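Manganese-containing pseudocatalase (Thermus thermophilus, PDB 2V8T) probably catalyses the breakdown of hydrogen peroxide into water and oxygen at a dinuclear manganese centre. Local coordinates at residues A157-T160 / H161-V165; V202-T205 / K206-P209; Y241-L244 / G245-W248; F285-G288 / E289-I293. All blocks are in the same frame, centred on the assembly; numbering follows the deposited sequence. Where two conformers were deposited one is given.

Four local contacts sit in different settings. Interaction 1 is a fully buried piece of helix 144-166 in the four-helix bundle that carries the manganese ions, its long polar side chains bonded within the protein or to other subunits. Interaction 2, partly exposed loop turns after helix 172-200, meets interaction 1 where P209 packs on R159; both reach the third subunit. Interaction 3, another loop turn, is partly buried and hydrated and joins a small parallel sheet to the bundle. Interaction 4, also partly exposed, opens the C-terminal helix far from the metals and, like interaction 3, touches the fourth subunit. Regular i to i+4 bonding marks interactions 1 and 4, three-residue steps interaction 2, and a mixture interaction 3.

Interaction 1: A157-T160 / H161-V165; sequences AART and HKLRV
A157 accepts the backbone N-H of H161 within helix 144-166, one of the four long helices of the ferritin-like bundle that holds the two manganese ions. A157 O lies 3.0 Å from H161 N, and the same i to i+4 ladder carries on through the next three residues. A158 O serves twice: it takes the N-H of K162 and also accepts a hydrogen bond from a water, 3.0 Å from A158 O, which accepts in turn from K162 NZ. In this conformer the bend at the end of the lysine chain (chi4 63°) turns NZ to that water, while NZ also bonds E36, a manganese ligand. R159 swings its extended chain out to N215 and to the carbonyls of I210 and I213, in the loop after helix 172-200, and L163 CD1 sits over the centre of one guanidinium face, 4.0 Å from R159 CZ. T160 gives its hydroxyl to V156 O. With CG2 anti to the backbone N (chi1 -60° for the hydroxyl), the methyl lies beside the extended R164 side chain, which forms a salt bridge with E280 of the second subunit. T160 CG2 rests over the middle of that guanidinium, 3.6 Å from R164 CZ.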
loop_
_atom_site.group_PDB
_atom_site.type_symbol
_atom_site.label_atom_id
_atom_site.label_comp_id
_atom_site.label_asym_id
_atom_site.label_seq_id
_atom_site.Cartn_x
_atom_site.Cartn_y
_atom_site.Cartn_z
ATOM N N ALA A 157 -8.353 14.665 16.944
ATOM C CA ALA A 157 -8.735 13.448 16.218
ATOM C C ALA A 157 -8.255 12.202 17.004
ATOM O O ALA A 157 -9.002 11.240 17.193
ATOM C CB ALA A 157 -8.153 13.474 14.815
ATOM N N ALA A 158 -7.014 12.251 17.481
ATOM C CA ALA A 158 -6.482 11.157 18.303
ATOM C C ALA A 158 -7.320 10.974 19.561
ATOM O O ALA A 158 -7.597 9.850 19.975
ATOM C CB ALA A 158 -5.027 11.424 18.657
ATOM N N ARG A 159 -7.727 12.074 20.188
ATOM C CA ARG A 159 -8.584 12.004 21.369
ATOM C C ARG A 159 -9.894 11.296 21.053
ATOM O O ARG A 159 -10.392 10.478 21.823
ATOM C CB ARG A 159 -8.881 13.403 21.898
ATOM C CG ARG A 159 -9.659 13.387 23.199
ATOM C CD ARG A 159 -10.357 14.659 23.459
ATOM N NE ARG A 159 -10.974 14.673 24.784
ATOM C CZ ARG A 159 -12.195 15.103 25.042
ATOM N NH1 ARG A 159 -12.969 15.592 24.097
ATOM N NH2 ARG A 159 -12.687 14.997 26.269
ATOM N N THR A 160 -10.485 11.639 19.901
ATOM C CA THR A 160 -11.741 11.049 19.487
ATOM C C THR A 160 -11.594 9.519 19.355
ATOM O O THR A 160 -12.450 8.750 19.796
ATOM C CB THR A 160 -12.215 11.700 18.151
ATOM O OG1 THR A 160 -12.382 13.088 18.375
ATOM C CG2 THR A 160 -13.516 11.133 17.723
ATOM N N HIS A 161 -10.489 9.070 18.733
ATOM C CA HIS A 161 -10.237 7.640 18.626
ATOM C C HIS A 161 -10.068 7.000 20.003
ATOM O O HIS A 161 -10.567 5.902 20.255
ATOM C CB HIS A 161 -9.048 7.331 17.731
ATOM C CG HIS A 161 -9.313 7.559 16.281
ATOM N ND1 HIS A 161 -10.260 8.372 15.712
ATOM C CD2 HIS A 161 -8.653 6.924 15.301
ATOM C CE1 HIS A 161 -10.116 8.216 14.353
ATOM N NE2 HIS A 161 -9.180 7.312 14.143
ATOM N N LYS A 162 -9.328 7.664 20.896
ATOM C CA LYS A 162 -9.157 7.116 22.253
ATOM C C LYS A 162 -10.494 6.954 22.957
ATOM O O LYS A 162 -10.724 5.951 23.619
ATOM C CB LYS A 162 -8.151 7.938 23.071
ATOM C CG LYS A 162 -6.720 7.819 22.540
ATOM C CD LYS A 162 -5.660 7.996 23.569
ATOM C CE LYS A 162 -4.243 7.852 23.039
ATOM N NZ LYS A 162 -3.825 8.879 22.015
ATOM N N LEU A 163 -11.361 7.971 22.859
ATOM C CA LEU A 163 -12.677 7.906 23.482
ATOM C C LEU A 163 -13.486 6.716 22.931
ATOM O O LEU A 163 -14.150 5.999 23.684
ATOM C CB LEU A 163 -13.452 9.194 23.260
ATOM C CG LEU A 163 -12.954 10.399 24.067
ATOM C CD1 LEU A 163 -13.511 11.690 23.454
ATOM C CD2 LEU A 163 -13.362 10.297 25.519
ATOM N N ARG A 164 -13.472 6.554 21.610
ATOM C CA ARG A 164 -14.266 5.465 21.021
ATOM C C ARG A 164 -13.733 4.094 21.427
ATOM O O ARG A 164 -14.506 3.205 21.765
ATOM C CB ARG A 164 -14.307 5.624 19.501
ATOM C CG ARG A 164 -15.139 6.836 19.091
ATOM C CD ARG A 164 -14.928 7.202 17.620
ATOM N NE ARG A 164 -15.796 8.322 17.271
ATOM C CZ ARG A 164 -15.821 8.887 16.068
ATOM N NH1 ARG A 164 -14.930 8.585 15.154
ATOM N NH2 ARG A 164 -16.719 9.832 15.845
ATOM N N VAL A 165 -12.396 3.916 21.450
ATOM C CA VAL A 165 -11.852 2.641 21.888
ATOM C C VAL A 165 -12.179 2.425 23.363
ATOM O O VAL A 165 -12.495 1.301 23.791
ATOM C CB VAL A 165 -10.347 2.565 21.605
ATOM C CG1 VAL A 165 -9.717 1.323 22.241
ATOM C CG2 VAL A 165 -10.101 2.533 20.090
HETATM O O HOH W 1 -5.284 7.995 19.554
#

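Interaction 2: V202-T205 / K206-P209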
loop_
_atom_site.group_PDB
_atom_site.type_symbol
_atom_site.label_atom_id
_atom_site.label_comp_id
_atom_site.label_asym_id
_atom_site.label_seq_id
_atom_site.Cartn_x
_atom_site.Cartn_y
_atom_site.Cartn_z
ATOM N N VAL A 202 -5.979 33.974 17.063
ATOM C CA VAL A 202 -7.231 33.212 17.053
ATOM C C VAL A 202 -7.248 32.332 18.308
ATOM O O VAL A 202 -6.272 31.629 18.590
ATOM C CB VAL A 202 -7.319 32.353 15.792
ATOM C CG1 VAL A 202 -8.574 31.482 15.801
ATOM C CG2 VAL A 202 -7.279 33.264 14.529
ATOM N N GLU A 203 -8.366 32.395 19.022
ATOM C CA GLU A 203 -8.483 31.788 20.347
ATOM C C GLU A 203 -8.800 30.300 20.259
ATOM O O GLU A 203 -9.865 29.825 20.649
ATOM C CB GLU A 203 -9.555 32.513 21.167
ATOM C CG GLU A 203 -9.148 33.969 21.409
ATOM C CD GLU A 203 -10.162 34.733 22.241
ATOM O OE1 GLU A 203 -11.068 34.081 22.860
ATOM O OE2 GLU A 203 -10.008 35.985 22.261
ATOM N N MET A 204 -7.843 29.530 19.718
ATOM C CA MET A 204 -8.083 28.119 19.436
ATOM C C MET A 204 -8.496 27.330 20.633
ATOM O O MET A 204 -9.291 26.373 20.523
ATOM C CB MET A 204 -6.842 27.509 18.788
ATOM C CG MET A 204 -6.552 28.008 17.406
ATOM S SD MET A 204 -7.876 27.752 16.218
ATOM C CE MET A 204 -7.880 25.959 16.119
ATOM N N THR A 205 -7.970 27.629 21.841
ATOM C CA THR A 205 -8.349 26.840 22.990
ATOM C C THR A 205 -9.822 26.973 23.327
ATOM O O THR A 205 -10.366 26.084 24.023
ATOM C CB THR A 205 -7.505 27.156 24.238
ATOM O OG1 THR A 205 -7.670 28.505 24.636
ATOM C CG2 THR A 205 -6.031 26.800 24.038
ATOM N N LYS A 206 -10.503 28.025 22.871
ATOM C CA LYS A 206 -11.900 28.168 23.126
ATOM C C LYS A 206 -12.770 27.142 22.375
ATOM O O LYS A 206 -13.922 26.930 22.720
ATOM C CB LYS A 206 -12.370 29.587 22.718
ATOM C CG LYS A 206 -13.876 29.902 22.709
ATOM C CD LYS A 206 -14.143 31.327 22.291
ATOM C CE LYS A 206 -15.629 31.533 22.050
ATOM N NZ LYS A 206 -15.720 33.002 21.696
ATOM N N MET A 207 -12.192 26.490 21.380
ATOM C CA MET A 207 -12.883 25.421 20.670
ATOM C C MET A 207 -12.932 24.135 21.468
ATOM O O MET A 207 -13.704 23.240 21.161
ATOM C CB MET A 207 -12.063 25.075 19.249
ATOM C CG MET A 207 -12.986 24.586 18.192
ATOM S SD MET A 207 -12.092 24.336 16.742
ATOM C CE MET A 207 -12.003 26.000 16.159
ATOM N N LEU A 208 -12.064 23.993 22.470
ATOM C CA LEU A 208 -11.953 22.752 23.218
ATOM C C LEU A 208 -13.095 22.657 24.236
ATOM O O LEU A 208 -13.539 23.690 24.771
ATOM C CB LEU A 208 -10.599 22.680 23.926
ATOM C CG LEU A 208 -9.394 22.697 22.972
ATOM C CD1 LEU A 208 -8.075 22.858 23.733
ATOM C CD2 LEU A 208 -9.340 21.443 22.087
ATOM N N PRO A 209 -13.534 21.453 24.591
ATOM C CA PRO A 209 -13.048 20.167 24.068
ATOM C C PRO A 209 -13.734 19.827 22.714
ATOM O O PRO A 209 -14.852 20.243 22.426
ATOM C CB PRO A 209 -13.458 19.188 25.157
ATOM C CG PRO A 209 -14.764 19.765 25.689
ATOM C CD PRO A 209 -14.520 21.256 25.672
#
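The chain turns at K206 so that its backbone N comes within 2.9 Å of E203 O and its CB within 3.3 Å of the same oxygen. Phi and psi of the residues between make this the first of three overlapping type I beta turns, each displaced by one residue. M207 N bonds M204 O at 3.0 Å, and L208 N bonds T205 O at 3.1 Å. In all three the donor stands well above the carbonyl plane, by 62° in the last, as the tight three-residue step demands. With CG anti to its backbone N (chi1 171°), the K206 side chain stretches fully outward and crosses E203. In one conformer of each, K206 NZ is 4.9 Å from E203 OE1, too far for contact, though both side chains were modelled in two positions; NZ makes a weak hydrogen bond to G201 O of the third subunit. T205 turns its hydroxyl to E197 on helix 172-200, which ties the turn to the helix it follows, while L208 lays CB and CG against T205 O. M204 is bent at both of its later torsions and M207 at its last, so that their methyls meet, M204 CE to M207 CE at 4.1 Å. These two lie side by side and pack on M204 of the third subunit, and V202 likewise meets its own counterpart there. The chemistry divides by side: backbone bonds hold the turns, paired methionine methyls give the loop an apolar surface for a subunit interface, and the glutamate-lysine pair would add at most a longer-range attraction.

Interaction 3: Y241-L244 / G245-W248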
loop_
_atom_site.group_PDB
_atom_site.type_symbol
_atom_site.label_atom_id
_atom_site.label_comp_id
_atom_site.label_asym_id
_atom_site.label_seq_id
_atom_site.Cartn_x
_atom_site.Cartn_y
_atom_site.Cartn_z
ATOM N N TYR A 241 15.389 22.831 26.036
ATOM C CA TYR A 241 13.969 23.132 25.941
ATOM C C TYR A 241 13.433 23.790 27.199
ATOM O O TYR A 241 12.374 23.457 27.716
ATOM C CB TYR A 241 13.114 21.892 25.534
ATOM C CG TYR A 241 13.759 21.085 24.444
ATOM C CD1 TYR A 241 14.203 21.641 23.242
ATOM C CD2 TYR A 241 14.050 19.748 24.645
ATOM C CE1 TYR A 241 14.871 20.892 22.283
ATOM C CE2 TYR A 241 14.719 18.993 23.691
ATOM C CZ TYR A 241 15.151 19.577 22.509
ATOM O OH TYR A 241 15.812 18.786 21.589
ATOM N N ARG A 242 14.193 24.791 27.663
ATOM C CA ARG A 242 13.902 25.497 28.886
ATOM C C ARG A 242 12.928 26.675 28.713
ATOM O O ARG A 242 12.620 27.331 29.740
ATOM C CB ARG A 242 15.169 25.930 29.574
ATOM C CG ARG A 242 15.956 24.723 30.164
ATOM C CD ARG A 242 17.150 25.190 30.914
ATOM N NE ARG A 242 17.824 24.108 31.639
ATOM C CZ ARG A 242 17.421 23.565 32.799
ATOM N NH1 ARG A 242 16.313 23.928 33.384
ATOM N NH2 ARG A 242 18.140 22.611 33.386
ATOM N N ASP A 243 12.399 26.907 27.506
ATOM C CA ASP A 243 11.498 28.046 27.262
ATOM C C ASP A 243 10.055 27.597 27.049
ATOM O O ASP A 243 9.266 28.360 26.509
ATOM C CB ASP A 243 12.000 28.886 26.114
ATOM C CG ASP A 243 13.349 29.498 26.385
ATOM O OD1 ASP A 243 13.611 29.891 27.527
ATOM O OD2 ASP A 243 14.167 29.619 25.429
ATOM N N LEU A 244 9.698 26.405 27.524
ATOM C CA LEU A 244 8.324 25.948 27.333
ATOM C C LEU A 244 7.293 26.866 27.968
ATOM O O LEU A 244 6.171 26.971 27.480
ATOM C CB LEU A 244 8.157 24.525 27.881
ATOM C CG LEU A 244 8.976 23.453 27.163
ATOM C CD1 LEU A 244 8.993 22.180 27.975
ATOM C CD2 LEU A 244 8.439 23.184 25.752
ATOM N N GLY A 245 7.648 27.465 29.108
ATOM C CA GLY A 245 6.691 28.314 29.841
ATOM C C GLY A 245 6.372 29.597 29.147
ATOM O O GLY A 245 5.466 30.293 29.593
ATOM N N LEU A 246 7.037 29.940 28.058
ATOM C CA LEU A 246 6.663 31.125 27.303
ATOM C C LEU A 246 5.331 30.947 26.567
ATOM O O LEU A 246 4.639 31.919 26.267
ATOM C CB LEU A 246 7.762 31.530 26.330
ATOM C CG LEU A 246 9.092 31.896 27.003
ATOM C CD1 LEU A 246 10.110 32.279 25.911
ATOM C CD2 LEU A 246 8.915 32.971 28.093
ATOM N N ILE A 247 5.019 29.678 26.224
ATOM C CA ILE A 247 3.753 29.311 25.592
ATOM C C ILE A 247 2.864 28.593 26.585
ATOM O O ILE A 247 1.646 28.820 26.632
ATOM C CB ILE A 247 3.992 28.456 24.322
ATOM C CG1 ILE A 247 4.765 29.231 23.269
ATOM C CG2 ILE A 247 2.664 27.916 23.786
ATOM C CD1 ILE A 247 5.323 28.339 22.147
ATOM N N TRP A 248 3.435 27.630 27.334
ATOM C CA TRP A 248 2.684 26.847 28.303
ATOM C C TRP A 248 2.544 27.629 29.615
ATOM O O TRP A 248 3.371 27.506 30.530
ATOM C CB TRP A 248 3.311 25.468 28.529
ATOM C CG TRP A 248 2.458 24.571 29.345
ATOM C CD1 TRP A 248 2.711 24.125 30.615
ATOM C CD2 TRP A 248 1.193 24.061 28.984
ATOM N NE1 TRP A 248 1.687 23.329 31.048
ATOM C CE2 TRP A 248 0.724 23.272 30.068
ATOM C CE3 TRP A 248 0.355 24.205 27.846
ATOM C CZ2 TRP A 248 -0.516 22.668 30.063
ATOM C CZ3 TRP A 248 -0.901 23.618 27.869
ATOM C CH2 TRP A 248 -1.335 22.843 28.962
HETATM O O HOH W 2 9.965 27.623 30.771
HETATM O O HOH W 3 7.267 28.009 24.654
#
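The indole of W248 leads away from L244; of the side chain, CB comes nearest, 3.4 Å from L244 O. With CG anti to its own backbone N (chi1 -171°), the ring enters the space beside helix 172-200, packing on V187, A190 and A191 and on the strand residues L233 and V261; its NE1 bonds R231 O. The other flat group, the D243 carboxylate, points to a different set of partners: OD2 takes a salt bridge from K57 and a hydrogen bond with Y298 of the fourth subunit, while D243 CB is touched by L246 CD1 at 3.9 Å. Between these groups the chain makes two overlapping type I beta turns in the loop that links the paired strands 232-235 and 260-263. L246 N reaches D243 O at 3.1 Å from above the carbonyl plane. L244 O is gripped twice, by I247 N at 3.2 Å and, in the carbonyl plane, by W248 N at 2.8 Å. L244 itself buries its side chain against both strands and helix 57-85. A water spans the start of the turn, donating to R242 O and lying 2.9 Å from G245 N, from which it accepts.

Interaction 4: F285-G288 / E289-I293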
loop_
_atom_site.group_PDB
_atom_site.type_symbol
_atom_site.label_atom_id
_atom_site.label_comp_id
_atom_site.label_asym_id
_atom_site.label_seq_id
_atom_site.Cartn_x
_atom_site.Cartn_y
_atom_site.Cartn_z
ATOM N N PHE A 285 10.773 -21.710 23.183
ATOM C CA PHE A 285 9.816 -22.769 23.517
ATOM C C PHE A 285 9.944 -23.194 24.978
ATOM O O PHE A 285 8.963 -23.163 25.723
ATOM C CB PHE A 285 9.993 -23.951 22.557
ATOM C CG PHE A 285 9.076 -25.094 22.806
ATOM C CD1 PHE A 285 7.684 -24.920 22.909
ATOM C CD2 PHE A 285 9.582 -26.370 22.881
ATOM C CE1 PHE A 285 6.832 -26.016 23.166
ATOM C CE2 PHE A 285 8.722 -27.451 23.065
ATOM C CZ PHE A 285 7.356 -27.267 23.222
ATOM N N HIS A 286 11.152 -23.623 25.357
ATOM C CA HIS A 286 11.521 -24.026 26.740
ATOM C C HIS A 286 12.723 -23.112 27.099
ATOM O O HIS A 286 13.842 -23.435 26.721
ATOM C CB HIS A 286 11.938 -25.505 26.768
ATOM C CG HIS A 286 10.778 -26.431 26.555
ATOM N ND1 HIS A 286 10.936 -27.750 26.208
ATOM C CD2 HIS A 286 9.433 -26.212 26.580
ATOM C CE1 HIS A 286 9.748 -28.329 26.101
ATOM N NE2 HIS A 286 8.806 -27.424 26.347
ATOM N N PRO A 287 12.481 -21.997 27.816
ATOM C CA PRO A 287 13.538 -20.998 27.972
ATOM C C PRO A 287 14.533 -21.248 29.095
ATOM O O PRO A 287 15.443 -20.451 29.285
ATOM C CB PRO A 287 12.746 -19.719 28.244
ATOM C CG PRO A 287 11.498 -20.211 28.956
ATOM C CD PRO A 287 11.174 -21.463 28.230
ATOM N N GLY A 288 14.389 -22.377 29.820
ATOM C CA GLY A 288 15.279 -22.572 30.959
ATOM C C GLY A 288 16.754 -22.563 30.605
ATOM O O GLY A 288 17.557 -22.029 31.381
ATOM N N GLU A 289 17.148 -23.184 29.495
ATOM C CA GLU A 289 18.560 -23.157 29.123
ATOM C C GLU A 289 19.051 -21.757 28.852
ATOM O O GLU A 289 20.174 -21.405 29.238
ATOM C CB GLU A 289 18.850 -24.102 27.937
ATOM C CG GLU A 289 20.116 -24.024 27.096
ATOM C CD GLU A 289 19.932 -24.740 25.726
ATOM O OE1 GLU A 289 19.494 -25.902 25.790
ATOM O OE2 GLU A 289 20.176 -24.099 24.656
ATOM N N LEU A 290 18.233 -20.926 28.190
ATOM C CA LEU A 290 18.671 -19.550 27.917
ATOM C C LEU A 290 18.759 -18.757 29.217
ATOM O O LEU A 290 19.680 -17.938 29.387
ATOM C CB LEU A 290 17.732 -18.821 26.938
ATOM C CG LEU A 290 17.624 -19.477 25.553
ATOM C CD1 LEU A 290 16.919 -18.495 24.594
ATOM C CD2 LEU A 290 18.973 -19.949 24.986
ATOM N N TYR A 291 17.849 -18.993 30.149
ATOM C CA TYR A 291 17.925 -18.319 31.456
ATOM C C TYR A 291 19.236 -18.689 32.160
ATOM O O TYR A 291 19.837 -17.851 32.833
ATOM C CB TYR A 291 16.738 -18.639 32.325
ATOM C CG TYR A 291 15.385 -18.187 31.817
ATOM C CD1 TYR A 291 15.228 -17.202 30.850
ATOM C CD2 TYR A 291 14.243 -18.772 32.332
ATOM C CE1 TYR A 291 13.986 -16.804 30.421
ATOM C CE2 TYR A 291 12.971 -18.369 31.925
ATOM C CZ TYR A 291 12.846 -17.370 30.960
ATOM O OH TYR A 291 11.612 -16.971 30.518
ATOM N N GLU A 292 19.648 -19.952 32.037
ATOM C CA GLU A 292 20.920 -20.375 32.624
ATOM C C GLU A 292 22.097 -19.709 31.976
ATOM O O GLU A 292 23.070 -19.330 32.632
ATOM C CB GLU A 292 20.994 -21.897 32.618
ATOM C CG GLU A 292 22.224 -22.474 33.222
ATOM C CD GLU A 292 22.422 -22.197 34.692
ATOM O OE1 GLU A 292 21.502 -21.776 35.416
ATOM O OE2 GLU A 292 23.567 -22.457 35.139
ATOM N N ILE A 293 22.078 -19.567 30.644
ATOM C CA ILE A 293 23.136 -18.853 29.921
ATOM C C ILE A 293 23.242 -17.435 30.486
ATOM O O ILE A 293 24.347 -16.930 30.741
ATOM C CB ILE A 293 22.908 -18.869 28.397
ATOM C CG1 ILE A 293 23.127 -20.279 27.872
ATOM C CG2 ILE A 293 23.741 -17.848 27.676
ATOM C CD1 ILE A 293 22.719 -20.451 26.415
HETATM O O HOH W 4 16.205 -22.308 26.621
HETATM O O HOH W 5 15.531 -25.294 28.042
#
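The start of the C-terminal helix 288-299 is built where P287 and G288 hand their carbonyls to Y291 and E292. P287 O receives Y291 N at 2.9 Å, nearly straight on to the C=O, and G288 O receives E292 N at 3.0 Å with the donor tilted a little from the carbonyl plane. The N-H groups of E289 and L290 are met by water: two waters both donate to H286 O, one accepting from L290 N at 2.9 Å and the other from E289 N at 3.0 Å. In this way the carbonyl of the residue before the proline reaches the helix end through water. The side chains add a second link four residues apart. Y291 has its CG anti to the carbonyl carbon (chi1 -63°), which lays the ring back along the chain beside the proline. P287 CB makes a CH-pi contact over the ring face, 3.9 Å from its centroid and 25° off the normal, and P287 CG comes within 3.6 Å of Y291 OH. P287 O lies over a ring face as well, 3.4 Å from Y291 CG. The phenol oxygen bonds D92 O, so both ends of the tyrosine are fixed, its backbone to the proline and its hydroxyl to another loop. No manganese is near; around the turn lie the loop residues L93, H276 and P283 of the same chain, L56, A55 and helix residue S198 of the fourth subunit against L290, Y291 and I293, and K212 of the fifth subunit on F285.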